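Local structure of tail protein, 43 kDa (Neisseria meningitidis MC58, 3D37) at residues E23-D28 against F321-M326; P138-I143 against T156-S161; E215-A220 against K235-D240; M317-M322 against T329-R334. The protein is of unknown function but probably serves as a baseplate hub component in the contractile tail of a Mu-like prophage. All blocks are in the same frame, centred on the assembly; numbering follows the deposited sequence.

Contact 1: residues E23-D28 against F321-M326; sequences ERYDID and FMLSRM
L323 lays its CB over the centre of the Y25 ring, 3.5 Å from CB to the ring centroid, in a CH-pi contact. Its CD2 meets one side of the ring, 3.4 Å from Y25 CE2. Y25 CG sits between its own backbone N and carbonyl carbon (chi1 55°); the side chain starts on the face it shares with L323, and its ring end comes nearer to the other strand. On the same face I27 CB lies 4.0 Å from F321 CB. I27 CG2 is at the edge of the phenyl ring, near its plane; a beta-branched chain and an aromatic suit this buried side, which F40 and V61 extend. The other face is more polar, with D26 OD1 beside M322 CG and in a salt bridge to R320.

Backbone bonds join the antiparallel strands 24-30 and 310-324. Y25 and L323 exchange two, and so do I27 and F321, where I27 N reaches F321 O at 2.8 Å. The CA of D26 adds a C-H contact to F321 O.

Charges gather where the strands part. E23 OE1 lies 3.4 Å from R325 NH1 but well out of the guanidinium plane, so no N-H points at it and the bridge rests on charge attraction. A water accepts from R24 NE at 3.2 Å and from R325 N at 3.1 Å, bridging the segments, and R24 also pairs with E86. The chemistry implies a seam between the N-terminal and C-terminal parts of the chain fixed by directional backbone bonds and apolar packing, with a polar end whose ion pair is held less strictly in geometry.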
# COMPACT_ATOMS: atom_id res chain seq x y z
N GLU A 23 14.96 4.22 -16.33
CA GLU A 23 14.36 3.34 -15.37
C GLU A 23 13.03 2.77 -15.78
O GLU A 23 12.68 1.69 -15.36
CB GLU A 23 14.28 4.00 -14.01
CG GLU A 23 13.16 4.98 -13.76
CD GLU A 23 12.69 4.92 -12.32
OE1 GLU A 23 13.60 4.93 -11.41
OE2 GLU A 23 11.44 4.83 -12.09
N ARG A 24 12.25 3.52 -16.60
CA ARG A 24 10.99 3.00 -17.09
C ARG A 24 10.66 3.61 -18.48
O ARG A 24 11.17 4.64 -18.84
CB ARG A 24 9.88 3.17 -16.03
CG ARG A 24 9.22 4.50 -15.99
CD ARG A 24 8.12 4.57 -14.90
NE ARG A 24 8.84 4.82 -13.68
CZ ARG A 24 8.83 5.94 -12.97
NH1 ARG A 24 8.03 6.97 -13.27
NH2 ARG A 24 9.64 6.02 -11.95
N TYR A 25 9.94 2.87 -19.30
CA TYR A 25 9.44 3.42 -20.54
C TYR A 25 8.23 2.65 -20.99
O TYR A 25 7.94 1.53 -20.52
CB TYR A 25 10.54 3.46 -21.65
CG TYR A 25 11.22 2.11 -21.94
CD1 TYR A 25 10.54 1.09 -22.59
CD2 TYR A 25 12.56 1.89 -21.61
CE1 TYR A 25 11.17 -0.12 -22.90
CE2 TYR A 25 13.19 0.63 -21.86
CZ TYR A 25 12.48 -0.35 -22.51
OH TYR A 25 13.07 -1.54 -22.81
N ASP A 26 7.51 3.27 -21.93
CA ASP A 26 6.37 2.72 -22.60
C ASP A 26 6.45 3.22 -24.01
O ASP A 26 6.46 4.43 -24.23
CB ASP A 26 5.09 3.25 -21.97
CG ASP A 26 4.81 2.62 -20.60
OD1 ASP A 26 4.50 1.39 -20.50
OD2 ASP A 26 5.00 3.35 -19.61
N ILE A 27 6.47 2.31 -24.98
CA ILE A 27 6.55 2.65 -26.40
C ILE A 27 5.40 1.90 -27.06
O ILE A 27 5.41 0.67 -27.12
CB ILE A 27 7.91 2.22 -26.98
CG1 ILE A 27 9.07 2.84 -26.21
CG2 ILE A 27 8.04 2.55 -28.52
CD1 ILE A 27 10.42 2.03 -26.40
N ASP A 28 4.39 2.67 -27.51
CA ASP A 28 3.15 2.13 -27.94
C ASP A 28 2.85 2.42 -29.39
O ASP A 28 2.89 3.56 -29.83
CB ASP A 28 2.00 2.55 -27.03
CG ASP A 28 0.79 1.61 -27.20
OD1 ASP A 28 0.16 1.59 -28.28
OD2 ASP A 28 0.43 0.93 -26.25
N PHE A 321 6.10 -1.91 -25.96
CA PHE A 321 7.35 -2.15 -25.28
C PHE A 321 7.35 -1.41 -23.93
O PHE A 321 7.07 -0.21 -23.85
CB PHE A 321 8.58 -1.65 -26.09
CG PHE A 321 8.75 -2.27 -27.45
CD1 PHE A 321 8.73 -3.66 -27.64
CD2 PHE A 321 9.02 -1.45 -28.56
CE1 PHE A 321 8.95 -4.22 -28.94
CE2 PHE A 321 9.25 -2.01 -29.87
CZ PHE A 321 9.23 -3.36 -30.06
N MET A 322 7.65 -2.15 -22.88
CA MET A 322 7.58 -1.68 -21.54
C MET A 322 8.85 -2.06 -20.74
O MET A 322 9.41 -3.13 -20.90
CB MET A 322 6.36 -2.30 -20.84
CG MET A 322 5.00 -2.13 -21.57
SD MET A 322 3.58 -2.74 -20.55
CE MET A 322 3.89 -4.48 -20.64
N LEU A 323 9.29 -1.15 -19.89
CA LEU A 323 10.25 -1.40 -18.83
C LEU A 323 9.66 -0.82 -17.55
O LEU A 323 9.23 0.31 -17.56
CB LEU A 323 11.59 -0.68 -19.09
CG LEU A 323 12.73 -0.65 -18.03
CD1 LEU A 323 13.27 -2.04 -17.70
CD2 LEU A 323 13.83 0.31 -18.51
N SER A 324 9.71 -1.60 -16.48
CA SER A 324 9.44 -1.14 -15.13
C SER A 324 10.43 -1.74 -14.17
O SER A 324 11.03 -2.80 -14.43
CB SER A 324 8.02 -1.50 -14.67
OG SER A 324 7.72 -2.89 -14.72
N ARG A 325 10.58 -1.09 -13.01
CA ARG A 325 11.38 -1.66 -11.93
C ARG A 325 10.77 -2.95 -11.45
O ARG A 325 11.47 -3.93 -11.29
CB ARG A 325 11.57 -0.65 -10.78
CG ARG A 325 12.15 0.70 -11.27
CD ARG A 325 13.09 1.36 -10.22
NE ARG A 325 12.38 1.86 -9.03
CZ ARG A 325 12.84 2.84 -8.21
NH1 ARG A 325 14.03 3.44 -8.44
NH2 ARG A 325 12.11 3.22 -7.14
N MET A 326 9.46 -3.01 -11.35
CA MET A 326 8.80 -4.19 -10.81
C MET A 326 8.88 -5.39 -11.76
O MET A 326 9.17 -6.51 -11.33
CB MET A 326 7.37 -3.84 -10.50
CG MET A 326 6.52 -4.94 -9.92
SD MET A 326 4.76 -4.35 -9.70
CE MET A 326 4.96 -3.03 -8.45
O HOH W 1 9.70 1.90 -12.60

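Contact 2: residues P138-I143 against T156-S161; sequences PALGKI and THIANS
I143 reaches over S161, its CD1 pressed to 3.4 Å from S161 CB, tighter than usual for two carbons. Its other branch, CG2, turns to the flank of I158 and lies 4.1 Å from I158 CG1. The torsion puts CG2 anti to the backbone N (chi1 -59°), where it meets I158, while CD1, one bond farther out on the other branch, meets S161 one turn on; a forked side chain suits this double contact. L140 approaches the same helix from farther back in the loop. Its side chain crosses that of I158 at about a right angle, and L140 CD1 stands 4.0 Å from I158 CG2.

These residues belong to the part of the chain related to the second domain of gp44-like baseplate hub proteins, where the loop after strand 130-133 is laid against helix 151-161. L140 and I158 are both buried and both also touch V113 of helix 113-121, while I158 goes on to L120 of that helix and L140 to V108 and V162. Through L140 the loop touches both helices.

Within this apolar setting the hydroxyl of S161 is provided for by its own helix: S161 OG donates to I158 O at 2.7 Å, three residues back. L140 CD1 covers this bond, lying 3.4 Å from S161 OG and 3.7 Å from I158 O.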
# COMPACT_ATOMS: atom_id res chain seq x y z
N PRO A 138 -5.65 1.83 -56.14
CA PRO A 138 -6.89 2.21 -56.81
C PRO A 138 -6.96 3.70 -57.06
O PRO A 138 -6.52 4.49 -56.21
CB PRO A 138 -7.97 1.82 -55.80
CG PRO A 138 -7.30 1.89 -54.52
CD PRO A 138 -5.94 1.30 -54.80
N ALA A 139 -7.50 4.05 -58.23
CA ALA A 139 -8.03 5.38 -58.49
C ALA A 139 -9.15 5.59 -57.48
O ALA A 139 -9.98 4.73 -57.30
CB ALA A 139 -8.55 5.50 -59.94
N LEU A 140 -9.12 6.73 -56.81
CA LEU A 140 -10.08 7.05 -55.77
C LEU A 140 -11.35 7.53 -56.39
O LEU A 140 -11.33 8.09 -57.50
CB LEU A 140 -9.54 8.17 -54.88
CG LEU A 140 -8.61 7.88 -53.67
CD1 LEU A 140 -9.06 6.62 -52.89
CD2 LEU A 140 -7.13 7.84 -54.03
N GLY A 141 -12.44 7.34 -55.66
CA GLY A 141 -13.74 7.85 -56.04
C GLY A 141 -13.90 9.28 -55.58
O GLY A 141 -12.94 10.01 -55.47
N LYS A 142 -15.14 9.67 -55.29
CA LYS A 142 -15.44 11.00 -54.78
C LYS A 142 -15.37 11.02 -53.26
O LYS A 142 -16.20 10.42 -52.60
CB LYS A 142 -16.85 11.41 -55.24
CG LYS A 142 -17.48 12.62 -54.53
CD LYS A 142 -18.78 13.01 -55.28
CE LYS A 142 -19.25 14.46 -55.00
NZ LYS A 142 -20.27 14.94 -56.04
N ILE A 143 -14.38 11.71 -52.71
CA ILE A 143 -14.26 11.80 -51.25
C ILE A 143 -14.47 13.25 -50.79
O ILE A 143 -13.67 14.13 -51.10
CB ILE A 143 -12.94 11.22 -50.72
CG1 ILE A 143 -12.78 9.75 -51.12
CG2 ILE A 143 -12.89 11.31 -49.19
CD1 ILE A 143 -13.55 8.81 -50.26
N THR A 156 -7.52 8.98 -43.42
CA THR A 156 -8.21 7.78 -42.96
C THR A 156 -9.43 7.52 -43.86
O THR A 156 -9.59 6.44 -44.43
CB THR A 156 -8.61 7.92 -41.47
OG1 THR A 156 -7.44 8.13 -40.66
CG2 THR A 156 -9.40 6.68 -40.97
N HIS A 157 -10.22 8.58 -44.06
CA HIS A 157 -11.36 8.62 -45.02
C HIS A 157 -10.96 8.09 -46.40
O HIS A 157 -11.46 7.07 -46.88
CB HIS A 157 -11.82 10.07 -45.10
CG HIS A 157 -13.29 10.25 -45.33
ND1 HIS A 157 -14.20 10.39 -44.29
CD2 HIS A 157 -14.01 10.35 -46.48
CE1 HIS A 157 -15.41 10.55 -44.80
NE2 HIS A 157 -15.32 10.54 -46.13
N ILE A 158 -10.01 8.75 -47.02
CA ILE A 158 -9.51 8.35 -48.30
C ILE A 158 -9.07 6.88 -48.33
O ILE A 158 -9.46 6.08 -49.22
CB ILE A 158 -8.32 9.27 -48.69
CG1 ILE A 158 -8.81 10.69 -48.99
CG2 ILE A 158 -7.60 8.72 -49.86
CD1 ILE A 158 -7.72 11.77 -48.80
N ALA A 159 -8.22 6.54 -47.38
CA ALA A 159 -7.65 5.20 -47.27
C ALA A 159 -8.77 4.16 -47.10
O ALA A 159 -8.76 3.13 -47.79
CB ALA A 159 -6.63 5.13 -46.01
N ASN A 160 -9.73 4.48 -46.24
CA ASN A 160 -10.74 3.55 -45.82
C ASN A 160 -11.74 3.32 -46.96
O ASN A 160 -12.22 2.17 -47.15
CB ASN A 160 -11.43 4.01 -44.52
CG ASN A 160 -10.57 3.74 -43.23
OD1 ASN A 160 -9.51 3.10 -43.27
ND2 ASN A 160 -11.04 4.26 -42.11
N SER A 161 -11.95 4.37 -47.80
CA SER A 161 -12.76 4.29 -49.02
C SER A 161 -12.35 3.14 -49.93
O SER A 161 -13.16 2.66 -50.73
CB SER A 161 -12.62 5.60 -49.86
OG SER A 161 -11.53 5.47 -50.79

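Contact 3: residues E215-A220 against K235-D240; sequences EVTFLA and KWVYKD
Strands 215-220 and 234-239 form an antiparallel pair in a three-stranded sheet of the NMB1110-like third domain; strand 249-252 lies along the other side of 215-220, and helix 259-276 packs on one face. The two segments run at 165° to each other. V216 and Y238 make one hydrogen-bonded pair, with Y238 N to V216 O at 3.0 Å, and F218 and W236 make another, with F218 N to W236 O at 3.0 Å.

The face turned to the helix carries the bulky residues. F218 and W236 lie side by side and point the same way, their planes only 22° apart, but they are slid so far that the phenyl and the six-membered indole ring barely overlap, with centroids 5.7 Å apart. Their contact is instead local, F218 CD2 to W236 CE3 at 3.6 Å. Y238 CB comes to the edge of the phenyl ring near its plane. Large flat side chains suit this layer because the helix meets it with small and aliphatic ones: A266 touches F218 and W236, and L270 touches Y238.

The opposite face, which carries E215, T217, L219, K235, V237 and K239, mixes charged, polar and aliphatic chains and is partly open to solvent. T217 and V237, both beta-branched and at home in a strand, stand shoulder to shoulder, T217 CG2 to V237 CB 3.7 Å. L219 CD2 rests on the aliphatic part of K235, 3.6 Å from K235 CG, while the lysine chain is bent beyond CG.

Back on the helix side, V216 CG1 sits 3.3 Å above the plane of the F218 ring, displaced toward its rim.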
# COMPACT_ATOMS: atom_id res chain seq x y z
N GLU A 215 -29.99 -6.96 -37.05
CA GLU A 215 -30.06 -6.56 -38.44
C GLU A 215 -29.42 -5.18 -38.51
O GLU A 215 -29.56 -4.39 -37.57
CB GLU A 215 -31.51 -6.44 -38.94
CG GLU A 215 -32.34 -7.75 -38.86
CD GLU A 215 -33.69 -7.67 -39.60
OE1 GLU A 215 -33.85 -6.84 -40.53
OE2 GLU A 215 -34.58 -8.48 -39.23
N VAL A 216 -28.74 -4.88 -39.61
CA VAL A 216 -28.22 -3.54 -39.81
C VAL A 216 -28.62 -3.13 -41.20
O VAL A 216 -28.30 -3.80 -42.17
CB VAL A 216 -26.70 -3.44 -39.61
CG1 VAL A 216 -26.20 -1.99 -39.90
CG2 VAL A 216 -26.34 -3.88 -38.18
N THR A 217 -29.34 -2.03 -41.29
CA THR A 217 -29.77 -1.54 -42.55
C THR A 217 -28.85 -0.40 -42.94
O THR A 217 -28.71 0.58 -42.21
CB THR A 217 -31.30 -1.21 -42.51
OG1 THR A 217 -31.57 -0.28 -41.45
CG2 THR A 217 -32.10 -2.49 -42.24
N PHE A 218 -28.18 -0.56 -44.08
CA PHE A 218 -27.25 0.42 -44.62
C PHE A 218 -27.94 1.19 -45.74
O PHE A 218 -28.57 0.57 -46.63
CB PHE A 218 -25.97 -0.25 -45.14
CG PHE A 218 -25.12 -0.91 -44.05
CD1 PHE A 218 -24.18 -0.18 -43.35
CD2 PHE A 218 -25.28 -2.26 -43.73
CE1 PHE A 218 -23.38 -0.79 -42.35
CE2 PHE A 218 -24.50 -2.87 -42.75
CZ PHE A 218 -23.56 -2.13 -42.05
N LEU A 219 -27.83 2.53 -45.70
CA LEU A 219 -28.52 3.41 -46.65
C LEU A 219 -27.52 4.30 -47.35
O LEU A 219 -26.53 4.75 -46.75
CB LEU A 219 -29.56 4.31 -45.96
CG LEU A 219 -30.64 3.70 -45.06
CD1 LEU A 219 -31.59 4.89 -44.52
CD2 LEU A 219 -31.43 2.63 -45.86
N ALA A 220 -27.77 4.56 -48.63
CA ALA A 220 -27.01 5.58 -49.35
C ALA A 220 -27.85 6.16 -50.48
O ALA A 220 -28.85 5.57 -50.92
CB ALA A 220 -25.66 5.01 -49.87
N LYS A 235 -29.67 0.67 -50.65
CA LYS A 235 -30.10 -0.02 -49.48
C LYS A 235 -29.60 -1.47 -49.59
O LYS A 235 -29.82 -2.16 -50.61
CB LYS A 235 -31.64 0.03 -49.34
CG LYS A 235 -32.17 -0.23 -47.93
CD LYS A 235 -32.77 -1.63 -47.72
CE LYS A 235 -34.30 -1.69 -47.95
NZ LYS A 235 -35.00 -2.58 -46.92
N TRP A 236 -28.87 -1.87 -48.54
CA TRP A 236 -28.42 -3.24 -48.34
C TRP A 236 -28.59 -3.56 -46.86
O TRP A 236 -28.13 -2.80 -46.01
CB TRP A 236 -26.94 -3.38 -48.75
CG TRP A 236 -26.44 -4.74 -48.52
CD1 TRP A 236 -26.83 -5.86 -49.18
CD2 TRP A 236 -25.51 -5.16 -47.52
NE1 TRP A 236 -26.19 -6.96 -48.66
CE2 TRP A 236 -25.37 -6.56 -47.64
CE3 TRP A 236 -24.78 -4.49 -46.53
CZ2 TRP A 236 -24.52 -7.30 -46.83
CZ3 TRP A 236 -23.96 -5.23 -45.71
CH2 TRP A 236 -23.83 -6.63 -45.87
N VAL A 237 -29.23 -4.67 -46.54
CA VAL A 237 -29.38 -5.05 -45.14
C VAL A 237 -28.70 -6.38 -44.82
O VAL A 237 -28.75 -7.34 -45.60
CB VAL A 237 -30.88 -5.03 -44.65
CG1 VAL A 237 -31.85 -4.92 -45.81
CG2 VAL A 237 -31.18 -6.21 -43.71
N TYR A 238 -28.04 -6.37 -43.67
CA TYR A 238 -27.27 -7.47 -43.19
C TYR A 238 -28.09 -8.07 -42.04
O TYR A 238 -28.77 -7.34 -41.34
CB TYR A 238 -25.90 -6.95 -42.69
CG TYR A 238 -25.17 -7.90 -41.78
CD1 TYR A 238 -24.41 -8.94 -42.29
CD2 TYR A 238 -25.24 -7.75 -40.39
CE1 TYR A 238 -23.75 -9.84 -41.43
CE2 TYR A 238 -24.59 -8.64 -39.54
CZ TYR A 238 -23.84 -9.67 -40.07
OH TYR A 238 -23.18 -10.53 -39.23
N LYS A 239 -28.04 -9.39 -41.89
CA LYS A 239 -28.63 -10.11 -40.75
C LYS A 239 -27.68 -11.23 -40.35
O LYS A 239 -27.07 -11.86 -41.20
CB LYS A 239 -30.01 -10.70 -41.13
CG LYS A 239 -30.79 -9.92 -42.22
CD LYS A 239 -32.24 -10.46 -42.51
CE LYS A 239 -32.27 -11.82 -43.26
NZ LYS A 239 -33.55 -12.06 -44.08
N ASP A 240 -27.49 -11.46 -39.05
CA ASP A 240 -26.93 -12.76 -38.62
C ASP A 240 -28.07 -13.57 -38.01
O ASP A 240 -28.66 -13.14 -37.01
CB ASP A 240 -25.70 -12.67 -37.67
CG ASP A 240 -25.95 -11.82 -36.42
OD1 ASP A 240 -26.84 -10.93 -36.48
OD2 ASP A 240 -25.23 -12.01 -35.40

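Contact 4: residues M317-M322 against T329-R334; sequences MGRRFM and TQTELR
R320 and E332 bring their flat ends together almost perpendicularly, guanidinium and carboxylate planes 86° apart. R320 NH1 meets E332 OE1 at 3.1 Å, a salt bridge whose hydrogen bond is weak, the N-H...O angle being 125°. The other oxygen, OE2, takes a straighter bond from R334 NH1, also 3.1 Å; it lies in the guanidinium plane of R334 but is approached on its anti side. One glutamate thus serves two arginines, which have further acidic partners: D26 for R320, D28 and D30 for R334. M322 SD lies over the centre of the R320 guanidinium, 3.5 Å above its plane, and the methyl beyond it lies near E332 CB.

All this lies on one face of the antiparallel beta hairpin formed by strands 310-324 and 330-337, within the C-terminal domain. At the end away from the turn, M317 and G318 both face R334 in a classic beta bulge; M317 N reaches R334 O at 3.0 Å. G318, lacking a side chain, lets the R334 guanidinium lie with one face over the backbone at G318 C and R319 N.

On the other face, T331 OG1 touches the edge of the F321 ring, 3.6 Å from F321 CD1, and its hydroxyl hydrogen bonds to G286 O. R319 NE, itself bonded to W295 O, stands 3.3 Å above the plane of that ring, toward its rim, in a cation-pi contact.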
# COMPACT_ATOMS: atom_id res chain seq x y z
N MET A 317 -2.22 -6.12 -33.74
CA MET A 317 -2.82 -4.83 -34.15
C MET A 317 -2.15 -3.70 -33.38
O MET A 317 -2.16 -2.58 -33.81
CB MET A 317 -4.35 -4.90 -33.86
CG MET A 317 -5.16 -3.77 -34.33
SD MET A 317 -5.54 -3.69 -36.14
CE MET A 317 -6.65 -5.13 -36.09
N GLY A 318 -1.64 -4.03 -32.21
CA GLY A 318 -1.01 -3.08 -31.30
C GLY A 318 0.02 -3.74 -30.43
O GLY A 318 -0.06 -4.94 -30.14
N ARG A 319 1.06 -2.98 -30.08
CA ARG A 319 2.07 -3.48 -29.22
C ARG A 319 2.77 -2.42 -28.41
O ARG A 319 3.03 -1.32 -28.88
CB ARG A 319 3.08 -4.38 -29.96
CG ARG A 319 4.09 -3.72 -30.74
CD ARG A 319 5.38 -3.35 -29.96
NE ARG A 319 6.11 -2.60 -30.95
CZ ARG A 319 6.10 -1.30 -31.16
NH1 ARG A 319 5.50 -0.43 -30.38
NH2 ARG A 319 6.77 -0.85 -32.19
N ARG A 320 3.08 -2.79 -27.18
CA ARG A 320 3.69 -1.87 -26.24
C ARG A 320 4.94 -2.50 -25.62
O ARG A 320 4.86 -3.48 -24.90
CB ARG A 320 2.61 -1.50 -25.23
CG ARG A 320 2.87 -0.52 -24.10
CD ARG A 320 1.52 -0.43 -23.31
NE ARG A 320 1.77 0.06 -22.00
CZ ARG A 320 1.12 -0.29 -20.87
NH1 ARG A 320 0.07 -1.13 -20.86
NH2 ARG A 320 1.58 0.23 -19.72
N PHE A 321 6.10 -1.91 -25.96
CA PHE A 321 7.35 -2.15 -25.28
C PHE A 321 7.35 -1.41 -23.93
O PHE A 321 7.07 -0.21 -23.85
CB PHE A 321 8.58 -1.65 -26.09
CG PHE A 321 8.75 -2.27 -27.45
CD1 PHE A 321 8.73 -3.66 -27.64
CD2 PHE A 321 9.02 -1.45 -28.56
CE1 PHE A 321 8.95 -4.22 -28.94
CE2 PHE A 321 9.25 -2.01 -29.87
CZ PHE A 321 9.23 -3.36 -30.06
N MET A 322 7.65 -2.15 -22.88
CA MET A 322 7.58 -1.68 -21.54
C MET A 322 8.85 -2.06 -20.74
O MET A 322 9.41 -3.13 -20.90
CB MET A 322 6.36 -2.30 -20.84
CG MET A 322 5.00 -2.13 -21.57
SD MET A 322 3.58 -2.74 -20.55
CE MET A 322 3.89 -4.48 -20.64
N THR A 329 11.68 -5.89 -18.41
CA THR A 329 11.45 -5.72 -19.85
C THR A 329 10.36 -6.66 -20.35
O THR A 329 10.47 -7.84 -20.23
CB THR A 329 12.83 -5.93 -20.60
OG1 THR A 329 13.74 -4.89 -20.20
CG2 THR A 329 12.65 -5.80 -22.06
N GLN A 330 9.30 -6.11 -20.91
CA GLN A 330 8.20 -6.87 -21.48
C GLN A 330 7.61 -6.21 -22.72
O GLN A 330 7.91 -5.08 -23.02
CB GLN A 330 7.07 -7.00 -20.41
CG GLN A 330 7.50 -7.77 -19.08
CD GLN A 330 6.40 -7.56 -18.06
OE1 GLN A 330 6.05 -6.42 -17.77
NE2 GLN A 330 5.86 -8.63 -17.52
N THR A 331 6.76 -6.97 -23.40
CA THR A 331 5.97 -6.51 -24.49
C THR A 331 4.52 -6.94 -24.24
O THR A 331 4.23 -8.12 -23.96
CB THR A 331 6.51 -6.95 -25.92
OG1 THR A 331 7.94 -6.79 -25.97
CG2 THR A 331 5.83 -6.09 -27.07
N GLU A 332 3.62 -5.97 -24.35
CA GLU A 332 2.19 -6.27 -24.48
C GLU A 332 1.82 -6.36 -25.90
O GLU A 332 2.12 -5.45 -26.74
CB GLU A 332 1.39 -5.18 -23.76
CG GLU A 332 -0.10 -5.17 -24.04
CD GLU A 332 -0.78 -3.93 -23.38
OE1 GLU A 332 -0.58 -3.83 -22.13
OE2 GLU A 332 -1.45 -3.13 -24.12
N LEU A 333 1.17 -7.47 -26.22
CA LEU A 333 0.78 -7.80 -27.59
C LEU A 333 -0.75 -7.80 -27.68
O LEU A 333 -1.41 -8.61 -27.02
CB LEU A 333 1.36 -9.16 -28.00
CG LEU A 333 2.89 -9.39 -27.80
CD1 LEU A 333 3.18 -10.87 -28.00
CD2 LEU A 333 3.71 -8.50 -28.74
N ARG A 334 -1.31 -6.84 -28.41
CA ARG A 334 -2.77 -6.71 -28.55
C ARG A 334 -3.14 -7.39 -29.84
O ARG A 334 -2.92 -6.88 -30.92
CB ARG A 334 -3.21 -5.24 -28.52
CG ARG A 334 -2.76 -4.58 -27.21
CD ARG A 334 -3.41 -3.20 -26.99
NE ARG A 334 -2.96 -2.22 -27.96
CZ ARG A 334 -1.94 -1.39 -27.78
NH1 ARG A 334 -1.20 -1.43 -26.68
NH2 ARG A 334 -1.62 -0.55 -28.74

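How the contacts relate
Strand 24-30, near the N terminus, opens contact 1, which closes only when the chain returns almost 300 residues later on strand 310-324. Contacts 2 and 3 are both nested inside this long loop and follow one another in series. Contact 2 closes a short loop in the gp44-like second domain; contact 3 closes another in the third domain, their centres 22 Å apart. Contact 4 then joins the two arms of the last hairpin. Strand 310-324 serves both contact 1 and contact 4, lying between strands 24-30 and 330-337, and acidic residues of strand 24-30 reach arginines of contact 4. Contacts 2 and 3 lie across the chain's centre from this N- and C-terminal junction.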